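PDB 5HIW: cytochrome P450 CYP260B1 from Sorangium cellulosum, which belongs to the cytochrome P450 family of haem-thiolate proteins and holds protoporphyrin IX containing Fe in a largely helical fold. Local coordinates for residues A[86-91]-A[337-342]; A[202-207]-A[216-221]. All blocks are in the same frame, centred on the assembly; numbering follows the deposited sequence.

Interaction 1: A[86-91]-A[337-342]; sequences LFNAVL and YCVGAP. With HEM (protoporphyrin IX containing Fe), chain B.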
loop_
_atom_site.group_PDB
_atom_site.type_symbol
_atom_site.label_atom_id
_atom_site.label_comp_id
_atom_site.label_asym_id
_atom_site.label_seq_id
_atom_site.Cartn_x
_atom_site.Cartn_y
_atom_site.Cartn_z
ATOM N N LEU A 86 5.188 -6.815 18.619
ATOM C CA LEU A 86 4.858 -8.150 18.041
ATOM C C LEU A 86 4.944 -8.081 16.538
ATOM O O LEU A 86 5.619 -8.862 15.950
ATOM C CB LEU A 86 3.443 -8.539 18.363
ATOM C CG LEU A 86 2.834 -9.764 17.702
ATOM C CD1 LEU A 86 3.740 -10.909 18.067
ATOM C CD2 LEU A 86 1.437 -9.891 18.324
ATOM N N PHE A 87 4.193 -7.149 15.924
ATOM C CA PHE A 87 4.318 -6.980 14.429
ATOM C C PHE A 87 5.724 -6.747 13.960
ATOM O O PHE A 87 6.140 -7.307 12.975
ATOM C CB PHE A 87 3.354 -5.884 13.943
ATOM C CG PHE A 87 1.896 -6.284 13.941
ATOM C CD1 PHE A 87 1.144 -6.306 15.109
ATOM C CD2 PHE A 87 1.280 -6.680 12.771
ATOM C CE1 PHE A 87 -0.175 -6.626 15.134
ATOM C CE2 PHE A 87 -0.060 -7.034 12.766
ATOM C CZ PHE A 87 -0.808 -6.999 13.939
ATOM N N ASN A 88 6.497 -5.893 14.651
ATOM C CA ASN A 88 7.868 -5.640 14.217
ATOM C C ASN A 88 8.699 -6.923 14.215
ATOM O O ASN A 88 9.561 -7.142 13.315
ATOM C CB ASN A 88 8.576 -4.581 15.065
ATOM C CG ASN A 88 8.031 -3.187 14.843
ATOM O OD1 ASN A 88 7.455 -2.915 13.820
ATOM N ND2 ASN A 88 8.255 -2.284 15.807
ATOM N N ALA A 89 8.431 -7.790 15.172
ATOM C CA ALA A 89 9.185 -9.031 15.284
ATOM C C ALA A 89 8.882 -9.995 14.172
ATOM O O ALA A 89 9.714 -10.769 13.788
ATOM C CB ALA A 89 8.936 -9.729 16.640
ATOM N N VAL A 90 7.680 -9.977 13.635
ATOM C CA VAL A 90 7.381 -10.927 12.588
ATOM C C VAL A 90 7.710 -10.377 11.212
ATOM O O VAL A 90 7.528 -11.088 10.259
ATOM C CB VAL A 90 5.941 -11.417 12.631
ATOM C CG1 VAL A 90 5.628 -11.996 14.014
ATOM C CG2 VAL A 90 4.991 -10.313 12.372
ATOM N N LEU A 91 8.131 -9.116 11.119
ATOM C CA LEU A 91 8.528 -8.545 9.858
ATOM C C LEU A 91 9.973 -7.969 9.871
ATOM O O LEU A 91 10.320 -7.005 9.120
ATOM C CB LEU A 91 7.564 -7.426 9.481
ATOM C CG LEU A 91 6.195 -7.955 9.138
ATOM C CD1 LEU A 91 5.128 -6.869 9.250
ATOM C CD2 LEU A 91 6.146 -8.634 7.807
ATOM N N TYR A 337 3.511 4.472 11.185
ATOM C CA TYR A 337 4.287 4.243 9.979
ATOM C C TYR A 337 4.177 2.786 9.580
ATOM O O TYR A 337 4.230 1.889 10.413
ATOM C CB TYR A 337 5.809 4.599 10.167
ATOM C CG TYR A 337 6.687 4.379 8.963
ATOM C CD1 TYR A 337 7.310 3.119 8.724
ATOM C CD2 TYR A 337 6.958 5.392 8.081
ATOM C CE1 TYR A 337 8.188 2.934 7.667
ATOM C CE2 TYR A 337 7.817 5.169 7.002
ATOM C CZ TYR A 337 8.415 3.973 6.816
ATOM O OH TYR A 337 9.234 3.770 5.701
ATOM N N CYS A 338 3.925 2.534 8.308
ATOM C CA CYS A 338 3.640 1.156 7.840
ATOM C C CYS A 338 4.588 0.074 8.327
ATOM O O CYS A 338 5.763 0.085 8.024
ATOM C CB CYS A 338 3.624 1.090 6.306
ATOM S SG CYS A 338 3.183 -0.505 5.612
ATOM N N VAL A 339 4.068 -0.852 9.145
ATOM C CA VAL A 339 4.884 -1.957 9.631
ATOM C C VAL A 339 5.230 -2.976 8.577
ATOM O O VAL A 339 6.225 -3.748 8.665
ATOM C CB VAL A 339 4.131 -2.634 10.825
ATOM C CG1 VAL A 339 2.964 -3.462 10.284
ATOM C CG2 VAL A 339 5.093 -3.438 11.676
ATOM N N GLY A 340 4.426 -2.984 7.508
ATOM C CA GLY A 340 4.683 -3.813 6.356
ATOM C C GLY A 340 5.675 -3.377 5.258
ATOM O O GLY A 340 5.893 -4.093 4.278
ATOM N N ALA A 341 6.151 -2.149 5.349
ATOM C CA ALA A 341 7.092 -1.584 4.405
ATOM C C ALA A 341 8.269 -2.514 4.031
ATOM O O ALA A 341 8.608 -2.601 2.854
ATOM C CB ALA A 341 7.562 -0.227 4.900
ATOM N N PRO A 342 8.797 -3.305 4.982
ATOM C CA PRO A 342 9.914 -4.219 4.556
ATOM C C PRO A 342 9.450 -5.305 3.570
ATOM O O PRO A 342 10.178 -5.702 2.651
ATOM C CB PRO A 342 10.384 -4.863 5.887
ATOM C CG PRO A 342 9.973 -3.895 6.912
ATOM C CD PRO A 342 8.785 -3.090 6.438
HETATM C CHA HEM B . 0.101 1.235 7.951
HETATM C CHB HEM B . 0.848 2.167 3.238
HETATM C CHC HEM B . 2.119 -2.407 2.532
HETATM C CHD HEM B . 0.447 -3.431 6.903
HETATM C C1A HEM B . 0.256 1.907 6.772
HETATM C C2A HEM B . 0.073 3.303 6.575
HETATM C C3A HEM B . 0.321 3.575 5.256
HETATM C C4A HEM B . 0.542 2.317 4.607
HETATM C CMA HEM B . 0.225 4.959 4.582
HETATM C CAA HEM B . -0.189 4.336 7.666
HETATM C CBA HEM B . -1.681 4.334 8.038
HETATM C CGA HEM B . -2.055 5.487 8.903
HETATM O O1A HEM B . -1.148 6.165 9.488
HETATM O O2A HEM B . -3.242 5.899 8.895
HETATM C C1B HEM B . 1.201 1.023 2.631
HETATM C C2B HEM B . 1.646 0.984 1.265
HETATM C C3B HEM B . 2.024 -0.332 1.078
HETATM C C4B HEM B . 1.772 -1.077 2.314
HETATM C CMB HEM B . 1.670 2.077 0.182
HETATM C CAB HEM B . 2.485 -0.800 -0.206
HETATM C CBB HEM B . 2.599 -2.002 -0.663
HETATM C C1C HEM B . 1.777 -3.108 3.687
HETATM C C2C HEM B . 2.037 -4.508 3.833
HETATM C C3C HEM B . 1.547 -4.789 5.079
HETATM C C4C HEM B . 0.970 -3.612 5.641
HETATM C CMC HEM B . 2.705 -5.301 2.735
HETATM C CAC HEM B . 1.561 -6.085 5.785
HETATM C CBC HEM B . 2.517 -6.973 5.551
HETATM C C1D HEM B . 0.235 -2.199 7.512
HETATM C C2D HEM B . -0.206 -2.154 8.931
HETATM C C3D HEM B . -0.313 -0.865 9.229
HETATM C C4D HEM B . 0.093 -0.141 8.014
HETATM C CMD HEM B . -0.563 -3.319 9.834
HETATM C CAD HEM B . -0.661 -0.230 10.586
HETATM C CBD HEM B . 0.638 0.049 11.319
HETATM C CGD HEM B . 0.420 0.655 12.712
HETATM O O1D HEM B . -0.652 1.256 13.031
HETATM O O2D HEM B . 1.335 0.584 13.599
HETATM N NA HEM B . 0.571 1.326 5.525
HETATM N NB HEM B . 1.421 -0.173 3.223
HETATM N NC HEM B . 1.213 -2.571 4.759
HETATM N ND HEM B . 0.381 -0.955 6.993
HETATM FE FE HEM B . 0.922 -0.572 5.167
HETATM O O HOH W 1 -1.274 -0.816 4.546
#

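Interaction 2: A[202-207]-A[216-221]; sequences EIARAI and EACEGV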
loop_
_atom_site.group_PDB
_atom_site.type_symbol
_atom_site.label_atom_id
_atom_site.label_comp_id
_atom_site.label_asym_id
_atom_site.label_seq_id
_atom_site.Cartn_x
_atom_site.Cartn_y
_atom_site.Cartn_z
ATOM N N GLU A 202 5.587 -18.311 12.315
ATOM C CA GLU A 202 6.390 -17.362 13.099
ATOM C C GLU A 202 5.449 -16.503 13.958
ATOM O O GLU A 202 5.803 -16.090 15.065
ATOM C CB GLU A 202 7.162 -16.338 12.216
ATOM C CG GLU A 202 8.243 -16.884 11.269
ATOM C CD GLU A 202 9.632 -16.854 11.869
ATOM O OE1 GLU A 202 9.788 -16.171 12.916
ATOM O OE2 GLU A 202 10.533 -17.470 11.256
ATOM N N ILE A 203 4.264 -16.186 13.465
ATOM C CA ILE A 203 3.376 -15.294 14.240
ATOM C C ILE A 203 2.875 -16.059 15.480
ATOM O O ILE A 203 2.838 -15.524 16.604
ATOM C CB ILE A 203 2.173 -14.824 13.398
ATOM C CG1 ILE A 203 2.574 -13.709 12.457
ATOM C CG2 ILE A 203 1.087 -14.275 14.253
ATOM C CD1 ILE A 203 1.716 -13.665 11.200
ATOM N N ALA A 204 2.517 -17.318 15.273
ATOM C CA ALA A 204 1.959 -18.092 16.393
ATOM C C ALA A 204 2.995 -18.162 17.492
ATOM O O ALA A 204 2.700 -17.954 18.660
ATOM C CB ALA A 204 1.489 -19.446 15.925
ATOM N N ARG A 205 4.238 -18.363 17.109
ATOM C CA ARG A 205 5.358 -18.339 18.050
ATOM C C ARG A 205 5.721 -16.991 18.674
ATOM O O ARG A 205 6.042 -16.926 19.880
ATOM C CB ARG A 205 6.561 -19.128 17.447
ATOM C CG ARG A 205 6.194 -20.636 17.374
ATOM C CD ARG A 205 7.151 -21.619 16.681
ATOM N NE ARG A 205 7.518 -21.245 15.304
ATOM C CZ ARG A 205 8.516 -20.404 14.953
ATOM N NH1 ARG A 205 9.303 -19.795 15.865
ATOM N NH2 ARG A 205 8.735 -20.159 13.652
ATOM N N ALA A 206 5.608 -15.883 17.940
ATOM C CA ALA A 206 5.781 -14.560 18.488
ATOM C C ALA A 206 4.699 -14.122 19.461
ATOM O O ALA A 206 4.936 -13.259 20.316
ATOM C CB ALA A 206 5.829 -13.515 17.380
ATOM N N ILE A 207 3.476 -14.609 19.250
ATOM C CA ILE A 207 2.387 -14.329 20.198
ATOM C C ILE A 207 2.753 -14.873 21.581
ATOM O O ILE A 207 2.559 -14.202 22.609
ATOM C CB ILE A 207 1.075 -14.866 19.616
ATOM C CG1 ILE A 207 0.642 -13.874 18.496
ATOM C CG2 ILE A 207 -0.034 -15.041 20.649
ATOM C CD1 ILE A 207 -0.432 -14.420 17.602
ATOM N N GLU A 216 -4.766 -11.510 22.332
ATOM C CA GLU A 216 -4.328 -11.503 20.931
ATOM C C GLU A 216 -4.221 -12.832 20.141
ATOM O O GLU A 216 -3.309 -13.619 20.319
ATOM C CB GLU A 216 -2.973 -10.815 20.776
ATOM C CG GLU A 216 -2.636 -10.572 19.304
ATOM C CD GLU A 216 -3.702 -9.720 18.633
ATOM O OE1 GLU A 216 -4.136 -8.750 19.287
ATOM O OE2 GLU A 216 -4.136 -10.040 17.504
ATOM N N ALA A 217 -5.104 -12.978 19.160
ATOM C CA ALA A 217 -5.253 -14.164 18.406
ATOM C C ALA A 217 -4.268 -14.113 17.197
ATOM O O ALA A 217 -4.098 -13.079 16.512
ATOM C CB ALA A 217 -6.694 -14.245 17.886
ATOM N N CYS A 218 -3.706 -15.248 16.911
ATOM C CA CYS A 218 -2.960 -15.419 15.706
ATOM C C CYS A 218 -3.742 -14.990 14.475
ATOM O O CYS A 218 -3.192 -14.286 13.614
ATOM C CB CYS A 218 -2.550 -16.849 15.576
ATOM S SG CYS A 218 -1.546 -17.297 14.168
ATOM N N GLU A 219 -5.015 -15.394 14.390
ATOM C CA GLU A 219 -5.846 -15.040 13.233
ATOM C C GLU A 219 -5.939 -13.565 13.083
ATOM O O GLU A 219 -6.019 -13.060 11.956
ATOM C CB GLU A 219 -7.302 -15.541 13.364
ATOM C CG GLU A 219 -7.449 -16.989 13.778
ATOM C CD GLU A 219 -7.509 -17.113 15.286
ATOM O OE1 GLU A 219 -6.411 -17.247 15.872
ATOM O OE2 GLU A 219 -8.629 -16.980 15.882
ATOM N N GLY A 220 -6.026 -12.888 14.210
ATOM C CA GLY A 220 -6.115 -11.456 14.273
ATOM C C GLY A 220 -4.924 -10.771 13.623
ATOM O O GLY A 220 -5.084 -9.791 12.846
ATOM N N VAL A 221 -3.731 -11.228 14.014
ATOM C CA VAL A 221 -2.503 -10.650 13.470
ATOM C C VAL A 221 -2.486 -10.882 11.944
ATOM O O VAL A 221 -2.207 -9.978 11.145
ATOM C CB VAL A 221 -1.234 -11.235 14.184
ATOM C CG1 VAL A 221 0.034 -10.803 13.445
ATOM C CG2 VAL A 221 -1.214 -10.800 15.626
#

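Interaction 1: A[86-91]-A[337-342]
The Phe87 ring is met obliquely by Val339 CG1; it also touches Leu72 and, on helix 218-229, Val221, Thr224 and Leu225. The haem, the largest flat group here, carries Cys338 on one face and a water on the opposite one: SG binds the iron at 2.3 Å, with the water as the other axial ligand. At its edge the propionates hydrogen-bond with Tyr63, His80, Arg84, Arg280 and His336. On the cysteine face lies the type I turn from Cys338 to Ala341. Gly340, having no side chain, brings its CA to 3.5 Å from haem C3C, and Val339 CG1 rests 3.6 Å from the methyl CMD.

Val339 suits its place because it branches at CB. With chi1 at 75°, CG1 sits between the backbone N and carbonyl carbon and reaches the haem, whereas CG2 faces helix 77-90, lying 3.8 Å from Phe87 CB and 3.2 Å from Asn88 OD1. That oxygen accepts a hydrogen bond from Arg84 NE, which holds the amide. Leu91 has a flexible, apolar branch that can lie against the turn's backbone beside side-chain-free Gly340; its CD1 comes within 3.4 Å of Val339 O. Leu91 O lies 3.8 Å from Pro342 CG.

Apolar packing rather than polar bonding joins the segments, so the fit depends on shape: Val339 and Leu91 carry most of it, and Val339 touches both helix 77-90 and the porphyrin.

Interaction 2: A[202-207]-A[216-221]
Two consecutive helices of the P450 fold, 199-209 and the start of 218-229, pack here across the short connection between them; they probably correspond to the H helix and the first part of the long helix that runs past the haem in P450s. Their backbones come nearest at Ala204 and Cys218, two small residues that permit the close approach. Around that point the interface is made by aliphatic groups and one sulfur.

Ile203 and Val221 reach toward each other tip to tip, with Ile203 CG2 at 3.7 Å from Val221 CG1. Both are branched at CB, so methyl groups close to the backbone meet across the interface. Cys218 places SG anti to its backbone N (chi1 -178°), which carries the sulfur to the first helix; there it lies 4.0 Å from Ile203 CG2 and 4.1 Å from Ala204 CB. Across this contact the sulfur meets apolar carbons.

One turn on, Ile207 covers the beginning of the second helix. Ala217 occupies the N-cap position, and its carbonyl accepts the first turn's bond from Val221 N. Ile207 CG2 touches the preceding Glu216 O at 3.6 Å. Glu202, turned away from this contact, forms salt bridges with Arg94 and Arg98 of helix 93-113. Ile203 in addition touches Val90 of helix 77-90.

The other branch of Ile207 is extended (chi2 166°), driving CD1 against the backbone of Cys218: it lies 3.4 Å from Cys218 N and only 3.3 Å from Cys218 CA, tighter than usual van der Waals contact.

In the fold
Helix 77-90 connects the two contacts, whose centres lie 13 Å apart on the same side of the chain's centre. One flank of it meets the haem-ligating turn in interaction 1. Leu86 packs on Ala206, Val90 on Ala206 and Ile203, while Phe87 takes part in both contacts, its CB in interaction 1 and its ring also on Val221. In sequence, both segments of interaction 2 fall between those of interaction 1, so a local helix pair, joined by a short loop, lies within a long-range closure spanning 246 residues. Helix 77-90 thus lies between the iron-ligating turn and the 199-209/218-229 pair, whose second helix also comes close to the haem (Val221 side chain about 8 Å away).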